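Local coordinates for RagA protein (Porphyromonas gingivalis, PDB 6SLN), which probably forms the TonB-dependent outer-membrane barrel through which nutrients, likely peptides, are imported into the periplasm, at residues Lys303-Ser317 / Ala329-Arg341. Residues are numbered along the deposited sequence; the frame is centred on the assembly and turned at random.
Sequences KALFKTAPTSQGDIS and ASIGYFDQEGMAR
Residues 309-317 and 329-337 are parts of the two strands of one beta hairpin of the membrane barrel, running antiparallel at 175° and tied by hydrogen-bonded pairs Ser312-Asp335, Gly314-Tyr333 and Ile316-Ile331. On the face carrying Ile331, which also touches bound detergent, Ile316 CG2 rests 3.4 Å from Ile331 CG1, the two side chains running the same way. Two pairs along, with CG turned away from the main-chain N (chi1 162°), Tyr333 brings CE2, at the ring edge, to 3.6 Å from Ser312 OG. The other face looks onto the plug that fills TonB-dependent barrels: Gln336 OE1 accepts from Ala116 N, Asp315 OD1 is hydrogen-bonded to Asn176 ND2, and Ser330 OG to Asp179 OD1. There Thr311 OG1 packs alongside Gln336, 3.4 Å from its CG. Beyond the strands the two segments meet again, Lys307 N donating to Met339 O (2.9 Å). Phe306 CD2 meets Met339 CE at 3.4 Å, while Ala340 CB lies against CE2 of the same ring. With its chain straight out to NE, Arg341 reaches the weakly bonded helical turn holding Lys303 and clasps Lys303 O by two nitrogens, NE (2.8 Å) and NH2 (2.7 Å), the oxygen lying in the guanidinium plane; Lys307 CB sits over one face of that group.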
ATOM      1  N   LYS A 303      29.035  24.730  -9.220  1.00 47.51           N
ATOM      2  CA  LYS A 303      29.419  23.342  -9.439  1.00 51.71           C
ATOM      3  C   LYS A 303      29.064  22.450  -8.250  1.00 47.36           C
ATOM      4  O   LYS A 303      28.829  21.253  -8.436  1.00 39.91           O
ATOM      5  CB  LYS A 303      30.909  23.252  -9.778  1.00 58.44           C
ATOM      6  CG  LYS A 303      31.375  21.824 -10.066  1.00 66.58           C
ATOM      7  CD  LYS A 303      32.806  21.789 -10.531  1.00 66.81           C
ATOM      8  CE  LYS A 303      33.114  23.039 -11.330  1.00 69.99           C
ATOM      9  NZ  LYS A 303      32.790  22.863 -12.776  1.00 73.95           N
ATOM     10  N   ALA A 304      28.970  23.010  -7.046  1.00 45.64           N
ATOM     11  CA  ALA A 304      28.538  22.215  -5.903  1.00 43.29           C
ATOM     12  C   ALA A 304      27.124  21.682  -6.078  1.00 48.85           C
ATOM     13  O   ALA A 304      26.787  20.642  -5.506  1.00 51.90           O
ATOM     14  CB  ALA A 304      28.620  23.054  -4.629  1.00 46.27           C
ATOM     15  N   LEU A 305      26.269  22.390  -6.831  1.00 50.28           N
ATOM     16  CA  LEU A 305      24.863  22.020  -6.931  1.00 42.39           C
ATOM     17  C   LEU A 305      24.343  21.774  -8.339  1.00 39.06           C
ATOM     18  O   LEU A 305      23.170  21.427  -8.473  1.00 42.18           O
ATOM     19  CB  LEU A 305      23.974  23.069  -6.231  1.00 37.71           C
ATOM     20  CG  LEU A 305      24.271  23.138  -4.735  1.00 39.94           C
ATOM     21  CD1 LEU A 305      24.356  24.571  -4.306  1.00 51.21           C
ATOM     22  CD2 LEU A 305      23.295  22.335  -3.874  1.00 35.86           C
ATOM     23  N   PHE A 306      25.156  21.939  -9.378  1.00 38.46           N
ATOM     24  CA  PHE A 306      24.709  21.667 -10.739  1.00 34.39           C
ATOM     25  C   PHE A 306      25.843  21.015 -11.507  1.00 49.64           C
ATOM     26  O   PHE A 306      27.022  21.299 -11.278  1.00 54.24           O
ATOM     27  CB  PHE A 306      24.239  22.944 -11.482  1.00 34.86           C
ATOM     28  CG  PHE A 306      22.952  23.512 -10.959  1.00 39.52           C
ATOM     29  CD1 PHE A 306      22.934  24.300  -9.819  1.00 41.16           C
ATOM     30  CD2 PHE A 306      21.757  23.238 -11.596  1.00 38.52           C
ATOM     31  CE1 PHE A 306      21.751  24.819  -9.335  1.00 43.69           C
ATOM     32  CE2 PHE A 306      20.578  23.761 -11.134  1.00 41.35           C
ATOM     33  CZ  PHE A 306      20.572  24.549  -9.997  1.00 46.02           C
ATOM     34  N   LYS A 307      25.469  20.144 -12.434  1.00 58.19           N
ATOM     35  CA  LYS A 307      26.397  19.297 -13.161  1.00 61.16           C
ATOM     36  C   LYS A 307      25.969  19.302 -14.615  1.00 55.35           C
ATOM     37  O   LYS A 307      24.858  19.706 -14.947  1.00 60.81           O
ATOM     38  CB  LYS A 307      26.388  17.862 -12.606  1.00 69.25           C
ATOM     39  CG  LYS A 307      24.963  17.264 -12.544  1.00 84.66           C
ATOM     40  CD  LYS A 307      24.900  15.763 -12.198  1.00 92.49           C
ATOM     41  CE  LYS A 307      24.005  14.986 -13.185  1.00 95.36           C
ATOM     42  NZ  LYS A 307      24.353  13.536 -13.337  1.00 98.17           N
ATOM     43  N   THR A 308      26.860  18.870 -15.484  1.00 47.69           N
ATOM     44  CA  THR A 308      26.452  18.519 -16.827  1.00 45.41           C
ATOM     45  C   THR A 308      25.809  17.142 -16.768  1.00 53.64           C
ATOM     46  O   THR A 308      26.304  16.242 -16.081  1.00 52.96           O
ATOM     47  CB  THR A 308      27.645  18.518 -17.778  1.00 49.54           C
ATOM     48  OG1 THR A 308      28.282  19.798 -17.737  1.00 55.21           O
ATOM     49  CG2 THR A 308      27.197  18.262 -19.192  1.00 50.17           C
ATOM     50  N   ALA A 309      24.676  16.988 -17.451  1.00 51.78           N
ATOM     51  CA  ALA A 309      23.963  15.726 -17.392  1.00 48.80           C
ATOM     52  C   ALA A 309      23.762  15.180 -18.798  1.00 46.22           C
ATOM     53  O   ALA A 309      23.575  15.950 -19.742  1.00 47.23           O
ATOM     54  CB  ALA A 309      22.614  15.894 -16.698  1.00 49.15           C
ATOM     55  N   PRO A 310      23.818  13.865 -18.972  1.00 42.49           N
ATOM     56  CA  PRO A 310      23.646  13.290 -20.309  1.00 40.76           C
ATOM     57  C   PRO A 310      22.189  12.999 -20.641  1.00 43.81           C
ATOM     58  O   PRO A 310      21.352  12.741 -19.771  1.00 43.52           O
ATOM     59  CB  PRO A 310      24.472  12.002 -20.221  1.00 35.14           C
ATOM     60  CG  PRO A 310      24.365  11.606 -18.771  1.00 34.38           C
ATOM     61  CD  PRO A 310      24.193  12.860 -17.961  1.00 34.20           C
ATOM     62  N   THR A 311      21.886  13.069 -21.939  1.00 36.30           N
ATOM     63  CA  THR A 311      20.572  12.726 -22.473  1.00 41.57           C
ATOM     64  C   THR A 311      20.780  11.839 -23.693  1.00 47.80           C
ATOM     65  O   THR A 311      21.483  12.231 -24.630  1.00 51.01           O
ATOM     66  CB  THR A 311      19.770  13.977 -22.858  1.00 47.81           C
ATOM     67  OG1 THR A 311      19.511  14.774 -21.693  1.00 54.95           O
ATOM     68  CG2 THR A 311      18.445  13.584 -23.527  1.00 39.87           C
ATOM     69  N   SER A 312      20.168  10.653 -23.687  1.00 45.03           N
ATOM     70  CA  SER A 312      20.400   9.646 -24.716  1.00 39.37           C
ATOM     71  C   SER A 312      19.075   9.022 -25.145  1.00 43.76           C
ATOM     72  O   SER A 312      18.192   8.805 -24.306  1.00 47.38           O
ATOM     73  CB  SER A 312      21.327   8.558 -24.184  1.00 45.38           C
ATOM     74  OG  SER A 312      20.837   8.089 -22.930  1.00 53.64           O
ATOM     75  N   GLN A 313      18.939   8.719 -26.442  1.00 40.44           N
ATOM     76  CA  GLN A 313      17.710   8.100 -26.925  1.00 45.47           C
ATOM     77  C   GLN A 313      17.962   7.293 -28.197  1.00 60.05           C
ATOM     78  O   GLN A 313      18.728   7.707 -29.076  1.00 63.67           O
ATOM     79  CB  GLN A 313      16.603   9.146 -27.160  1.00 50.67           C
ATOM     80  CG  GLN A 313      16.714   9.998 -28.436  1.00 61.71           C
ATOM     81  CD  GLN A 313      15.690  11.140 -28.476  1.00 74.03           C
ATOM     82  OE1 GLN A 313      14.648  11.037 -29.128  1.00 76.08           O
ATOM     83  NE2 GLN A 313      15.988  12.233 -27.772  1.00 79.51           N
ATOM     84  N   GLY A 314      17.304   6.133 -28.274  1.00 68.68           N
ATOM     85  CA  GLY A 314      17.332   5.280 -29.439  1.00 71.78           C
ATOM     86  C   GLY A 314      15.923   5.002 -29.942  1.00 71.91           C
ATOM     87  O   GLY A 314      14.933   5.461 -29.373  1.00 78.86           O
ATOM     88  N   ASP A 315      15.854   4.195 -30.999  1.00 68.13           N
ATOM     89  CA  ASP A 315      14.682   4.232 -31.859  1.00 59.01           C
ATOM     90  C   ASP A 315      14.734   3.236 -33.006  1.00 59.94           C
ATOM     91  O   ASP A 315      15.735   3.193 -33.728  1.00 66.46           O
ATOM     92  CB  ASP A 315      14.583   5.622 -32.454  1.00 62.60           C
ATOM     93  CG  ASP A 315      13.231   6.130 -32.436  1.00 56.77           C
ATOM     94  OD1 ASP A 315      12.342   5.298 -32.207  1.00 61.70           O
ATOM     95  OD2 ASP A 315      13.063   7.344 -32.632  1.00 56.76           O
ATOM     96  N   ILE A 316      13.674   2.461 -33.225  1.00 48.30           N
ATOM     97  CA  ILE A 316      13.599   1.691 -34.467  1.00 53.09           C
ATOM     98  C   ILE A 316      12.133   1.586 -34.868  1.00 50.27           C
ATOM     99  O   ILE A 316      11.266   1.365 -34.019  1.00 52.25           O
ATOM    100  CB  ILE A 316      14.312   0.309 -34.373  1.00 47.77           C
ATOM    101  CG1 ILE A 316      14.443  -0.339 -35.748  1.00 46.66           C
ATOM    102  CG2 ILE A 316      13.640  -0.660 -33.427  1.00 46.87           C
ATOM    103  CD1 ILE A 316      15.796  -0.955 -35.974  1.00 52.32           C
ATOM    104  N   SER A 317      11.862   1.813 -36.159  1.00 50.47           N
ATOM    105  CA  SER A 317      10.521   1.866 -36.722  1.00 54.12           C
ATOM    106  C   SER A 317      10.367   0.818 -37.806  1.00 61.98           C
ATOM    107  O   SER A 317      11.307   0.544 -38.563  1.00 64.68           O
ATOM    108  CB  SER A 317      10.197   3.234 -37.353  1.00 57.12           C
ATOM    109  OG  SER A 317      10.382   4.298 -36.446  1.00 64.93           O
ATOM    110  N   ALA A 329       5.045   0.047 -36.488  1.00 48.16           N
ATOM    111  CA  ALA A 329       5.595  -0.411 -35.223  1.00 45.40           C
ATOM    112  C   ALA A 329       6.746   0.486 -34.802  1.00 45.67           C
ATOM    113  O   ALA A 329       7.370   1.162 -35.625  1.00 53.57           O
ATOM    114  CB  ALA A 329       6.074  -1.870 -35.307  1.00 45.97           C
ATOM    115  N   SER A 330       7.024   0.476 -33.500  1.00 40.43           N
ATOM    116  CA  SER A 330       8.089   1.286 -32.936  1.00 37.78           C
ATOM    117  C   SER A 330       8.483   0.729 -31.574  1.00 45.11           C
ATOM    118  O   SER A 330       7.616   0.345 -30.776  1.00 47.48           O
ATOM    119  CB  SER A 330       7.644   2.741 -32.793  1.00 42.95           C
ATOM    120  OG  SER A 330       8.761   3.590 -32.940  1.00 62.76           O
ATOM    121  N   ILE A 331       9.793   0.680 -31.315  1.00 42.59           N
ATOM    122  CA  ILE A 331      10.314   0.548 -29.958  1.00 48.04           C
ATOM    123  C   ILE A 331      11.427   1.571 -29.789  1.00 52.59           C
ATOM    124  O   ILE A 331      12.178   1.842 -30.733  1.00 63.58           O
ATOM    125  CB  ILE A 331      10.814  -0.878 -29.630  1.00 46.92           C
ATOM    126  CG1 ILE A 331      11.937  -1.307 -30.565  1.00 50.09           C
ATOM    127  CG2 ILE A 331       9.678  -1.876 -29.710  1.00 43.55           C
ATOM    128  CD1 ILE A 331      12.282  -2.775 -30.441  1.00 48.03           C
ATOM    129  N   GLY A 332      11.518   2.154 -28.595  1.00 45.71           N
ATOM    130  CA  GLY A 332      12.466   3.227 -28.365  1.00 45.84           C
ATOM    131  C   GLY A 332      12.872   3.354 -26.912  1.00 50.85           C
ATOM    132  O   GLY A 332      12.261   2.786 -26.004  1.00 48.13           O
ATOM    133  N   TYR A 333      13.933   4.125 -26.712  1.00 53.93           N
ATOM    134  CA  TYR A 333      14.491   4.380 -25.397  1.00 53.68           C
ATOM    135  C   TYR A 333      14.762   5.871 -25.288  1.00 48.30           C
ATOM    136  O   TYR A 333      15.044   6.539 -26.288  1.00 43.56           O
ATOM    137  CB  TYR A 333      15.774   3.550 -25.187  1.00 56.64           C
ATOM    138  CG  TYR A 333      16.696   4.007 -24.081  1.00 58.18           C
ATOM    139  CD1 TYR A 333      16.477   3.621 -22.761  1.00 57.80           C
ATOM    140  CD2 TYR A 333      17.809   4.803 -24.363  1.00 61.87           C
ATOM    141  CE1 TYR A 333      17.333   4.030 -21.737  1.00 64.32           C
ATOM    142  CE2 TYR A 333      18.672   5.216 -23.354  1.00 67.89           C
ATOM    143  CZ  TYR A 333      18.434   4.825 -22.036  1.00 72.07           C
ATOM    144  OH  TYR A 333      19.292   5.228 -21.018  1.00 74.77           O
ATOM    145  N   PHE A 334      14.635   6.398 -24.073  1.00 41.35           N
ATOM    146  CA  PHE A 334      14.908   7.811 -23.853  1.00 42.75           C
ATOM    147  C   PHE A 334      15.306   7.997 -22.404  1.00 46.28           C
ATOM    148  O   PHE A 334      14.623   7.498 -21.508  1.00 47.28           O
ATOM    149  CB  PHE A 334      13.691   8.672 -24.199  1.00 37.58           C
ATOM    150  CG  PHE A 334      13.870  10.138 -23.913  1.00 42.54           C
ATOM    151  CD1 PHE A 334      13.585  10.660 -22.656  1.00 37.69           C
ATOM    152  CD2 PHE A 334      14.291  11.006 -24.914  1.00 46.97           C
ATOM    153  CE1 PHE A 334      13.739  11.996 -22.395  1.00 33.06           C
ATOM    154  CE2 PHE A 334      14.447  12.362 -24.658  1.00 44.58           C
ATOM    155  CZ  PHE A 334      14.171  12.852 -23.395  1.00 42.02           C
ATOM    156  N   ASP A 335      16.413   8.700 -22.181  1.00 45.26           N
ATOM    157  CA  ASP A 335      16.828   9.055 -20.834  1.00 48.47           C
ATOM    158  C   ASP A 335      17.323  10.485 -20.854  1.00 54.23           C
ATOM    159  O   ASP A 335      18.224  10.814 -21.628  1.00 67.79           O
ATOM    160  CB  ASP A 335      17.909   8.115 -20.313  1.00 51.73           C
ATOM    161  CG  ASP A 335      18.143   8.278 -18.831  1.00 54.79           C
ATOM    162  OD1 ASP A 335      17.577   9.223 -18.245  1.00 58.39           O
ATOM    163  OD2 ASP A 335      18.885   7.460 -18.248  1.00 58.32           O
ATOM    164  N   GLN A 336      16.730  11.329 -20.017  1.00 48.17           N
ATOM    165  CA  GLN A 336      17.164  12.711 -19.860  1.00 44.84           C
ATOM    166  C   GLN A 336      17.512  12.926 -18.399  1.00 43.49           C
ATOM    167  O   GLN A 336      16.625  12.908 -17.540  1.00 48.63           O
ATOM    168  CB  GLN A 336      16.081  13.682 -20.317  1.00 45.14           C
ATOM    169  CG  GLN A 336      16.466  15.144 -20.174  1.00 42.67           C
ATOM    170  CD  GLN A 336      15.271  16.060 -20.247  1.00 45.15           C
ATOM    171  OE1 GLN A 336      14.196  15.660 -20.691  1.00 58.13           O
ATOM    172  NE2 GLN A 336      15.439  17.286 -19.789  1.00 44.96           N
ATOM    173  N   GLU A 337      18.795  13.122 -18.117  1.00 38.74           N
ATOM    174  CA  GLU A 337      19.248  13.315 -16.747  1.00 36.19           C
ATOM    175  C   GLU A 337      19.100  14.770 -16.336  1.00 42.34           C
ATOM    176  O   GLU A 337      19.315  15.686 -17.142  1.00 41.00           O
ATOM    177  CB  GLU A 337      20.704  12.872 -16.590  1.00 34.88           C
ATOM    178  CG  GLU A 337      20.877  11.387 -16.307  1.00 47.88           C
ATOM    179  CD  GLU A 337      19.826  10.865 -15.321  1.00 62.78           C
ATOM    180  OE1 GLU A 337      19.262   9.775 -15.589  1.00 55.92           O
ATOM    181  OE2 GLU A 337      19.564  11.544 -14.286  1.00 69.86           O
ATOM    182  N   GLY A 338      18.714  14.981 -15.080  1.00 46.61           N
ATOM    183  CA  GLY A 338      18.551  16.338 -14.584  1.00 47.38           C
ATOM    184  C   GLY A 338      19.893  17.002 -14.343  1.00 44.68           C
ATOM    185  O   GLY A 338      20.830  16.389 -13.835  1.00 40.70           O
ATOM    186  N   MET A 339      19.987  18.277 -14.704  1.00 43.55           N
ATOM    187  CA  MET A 339      21.275  18.940 -14.543  1.00 43.28           C
ATOM    188  C   MET A 339      21.496  19.465 -13.130  1.00 45.52           C
ATOM    189  O   MET A 339      22.648  19.616 -12.717  1.00 51.18           O
ATOM    190  CB  MET A 339      21.433  20.068 -15.550  1.00 46.53           C
ATOM    191  CG  MET A 339      20.277  20.995 -15.616  1.00 60.35           C
ATOM    192  SD  MET A 339      20.870  22.469 -16.416  1.00 80.08           S
ATOM    193  CE  MET A 339      21.249  23.439 -14.971  1.00 89.22           C
ATOM    194  N   ALA A 340      20.445  19.752 -12.369  1.00 43.35           N
ATOM    195  CA  ALA A 340      20.668  20.002 -10.954  1.00 40.74           C
ATOM    196  C   ALA A 340      21.159  18.721 -10.305  1.00 45.60           C
ATOM    197  O   ALA A 340      20.799  17.618 -10.718  1.00 50.56           O
ATOM    198  CB  ALA A 340      19.402  20.480 -10.259  1.00 32.14           C
ATOM    199  N   ARG A 341      22.010  18.871  -9.292  1.00 46.65           N
ATOM    200  CA  ARG A 341      22.611  17.691  -8.687  1.00 43.50           C
ATOM    201  C   ARG A 341      21.590  16.907  -7.887  1.00 44.60           C
ATOM    202  O   ARG A 341      21.667  15.673  -7.837  1.00 44.64           O
ATOM    203  CB  ARG A 341      23.798  18.082  -7.817  1.00 32.29           C
ATOM    204  CG  ARG A 341      25.040  18.327  -8.613  1.00 32.97           C
ATOM    205  CD  ARG A 341      26.220  18.331  -7.668  1.00 39.54           C
ATOM    206  NE  ARG A 341      27.375  18.919  -8.319  1.00 47.43           N
ATOM    207  CZ  ARG A 341      28.188  18.244  -9.126  1.00 48.33           C
ATOM    208  NH1 ARG A 341      27.977  16.952  -9.369  1.00 38.14           N
ATOM    209  NH2 ARG A 341      29.206  18.867  -9.695  1.00 55.20           N
TER